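Local coordinates for beta-amyloid-like protein (Caenorhabditis elegans, PDB 3K66) that binds heparin through its E2 domain and, as a worm homologue of human amyloid precursor protein, probably takes part in cell adhesion and neural development, at residues F6-A9 with N10-N13. Numbering follows the deposited sequence.
Sequences FKIA and NWTN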
loop_
_atom_site.group_PDB
_atom_site.type_symbol
_atom_site.label_atom_id
_atom_site.label_comp_id
_atom_site.label_asym_id
_atom_site.label_seq_id
_atom_site.Cartn_x
_atom_site.Cartn_y
_atom_site.Cartn_z
ATOM N N PHE A 6 -14.519 -3.937 6.321
ATOM C CA PHE A 6 -14.092 -3.190 7.515
ATOM C C PHE A 6 -14.157 -3.883 8.875
ATOM O O PHE A 6 -13.589 -3.363 9.839
ATOM C CB PHE A 6 -14.842 -1.860 7.615
ATOM C CG PHE A 6 -14.514 -0.905 6.511
ATOM C CD1 PHE A 6 -15.355 -0.788 5.411
ATOM C CD2 PHE A 6 -13.337 -0.166 6.546
ATOM C CE1 PHE A 6 -15.033 0.045 4.350
ATOM C CE2 PHE A 6 -12.990 0.677 5.495
ATOM C CZ PHE A 6 -13.844 0.786 4.384
ATOM N N LYS A 7 -14.814 -5.041 8.971
ATOM C CA LYS A 7 -14.893 -5.734 10.260
ATOM C C LYS A 7 -14.281 -7.143 10.265
ATOM O O LYS A 7 -14.678 -7.994 11.077
ATOM C CB LYS A 7 -16.353 -5.783 10.740
ATOM N N ILE A 8 -13.309 -7.367 9.369
ATOM C CA ILE A 8 -12.613 -8.660 9.229
ATOM C C ILE A 8 -11.688 -8.864 10.420
ATOM O O ILE A 8 -11.361 -7.895 11.112
ATOM C CB ILE A 8 -11.760 -8.731 7.938
ATOM C CG1 ILE A 8 -12.677 -8.682 6.721
ATOM C CG2 ILE A 8 -10.935 -10.028 7.921
ATOM C CD1 ILE A 8 -11.934 -8.714 5.394
ATOM N N ALA A 9 -11.237 -10.098 10.647
ATOM C CA ALA A 9 -10.390 -10.352 11.800
ATOM C C ALA A 9 -9.239 -11.346 11.663
ATOM O O ALA A 9 -8.668 -11.756 12.663
ATOM C CB ALA A 9 -11.266 -10.773 12.952
ATOM N N ASN A 10 -8.904 -11.767 10.457
ATOM C CA ASN A 10 -7.778 -12.665 10.325
ATOM C C ASN A 10 -6.699 -11.793 9.732
ATOM O O ASN A 10 -5.519 -11.903 10.080
ATOM C CB ASN A 10 -8.063 -13.817 9.369
ATOM C CG ASN A 10 -7.028 -14.923 9.471
ATOM O OD1 ASN A 10 -5.880 -14.695 9.832
ATOM N ND2 ASN A 10 -7.447 -16.139 9.155
ATOM N N TRP A 11 -7.122 -10.911 8.833
ATOM C CA TRP A 11 -6.207 -10.000 8.168
ATOM C C TRP A 11 -5.108 -10.776 7.472
ATOM O O TRP A 11 -4.280 -10.186 6.779
ATOM C CB TRP A 11 -5.587 -9.026 9.171
ATOM C CG TRP A 11 -6.564 -8.048 9.693
ATOM C CD1 TRP A 11 -7.880 -7.932 9.343
ATOM C CD2 TRP A 11 -6.318 -7.034 10.663
ATOM N NE1 TRP A 11 -8.470 -6.910 10.037
ATOM C CE2 TRP A 11 -7.534 -6.339 10.860
ATOM C CE3 TRP A 11 -5.191 -6.645 11.391
ATOM C CZ2 TRP A 11 -7.648 -5.265 11.758
ATOM C CZ3 TRP A 11 -5.310 -5.582 12.280
ATOM C CH2 TRP A 11 -6.524 -4.910 12.458
ATOM N N THR A 12 -5.126 -12.100 7.637
ATOM C CA THR A 12 -4.118 -12.979 7.040
ATOM C C THR A 12 -4.080 -12.790 5.529
ATOM O O THR A 12 -3.024 -12.920 4.916
ATOM C CB THR A 12 -4.389 -14.477 7.405
ATOM O OG1 THR A 12 -3.818 -14.771 8.687
ATOM C CG2 THR A 12 -3.798 -15.425 6.367
ATOM N N ASN A 13 -5.230 -12.510 4.926
ATOM C CA ASN A 13 -5.269 -12.281 3.494
ATOM C C ASN A 13 -5.732 -10.873 3.180
ATOM O O ASN A 13 -6.585 -10.665 2.310
ATOM C CB ASN A 13 -6.159 -13.316 2.806
ATOM C CG ASN A 13 -5.442 -14.623 2.587
ATOM O OD1 ASN A 13 -5.993 -15.549 2.007
ATOM N ND2 ASN A 13 -4.195 -14.703 3.046
#
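In the N-terminal loop that leads into the first long helix of the E2 domain, helix 14-53, I8 and W11 meet across a turn of the chain three residues apart. The indole of W11 turns back toward I8 and makes two contacts with it, one polar and one apolar. Its NE1 donates a weak hydrogen bond to the backbone O of I8, 3.2 Å away; the N-H...O angle of 123° is well short of straight, the I8 O lying obliquely to the indole ring. Beside it, the CG2 branch of I8 approaches CD1 of W11 at 4.0 Å, on the pyrrole part of the indole. The same methyl lies 3.7 Å from the backbone N of N10, which puts it near both N10 and the W11 indole. CG2 reaches this place by standing anti to its own backbone N, with CG1 beside that N (chi1 -65°). The chain bends back here, and this brings the W11 indole near I8. Further on, ND2 of N13 donates to the O of T12 at 2.8 Å, from above the carbonyl plane, with the acceptor close to the plane of the side-chain amide. N13 occupies the N-cap position but makes no capping bond with its side chain. This surface turn runs along helix 55-119, where W11 touches R94 and F6, nearer the N-terminus, packs on E86, I87 and V90; directly after N13 the chain enters helix 14-53.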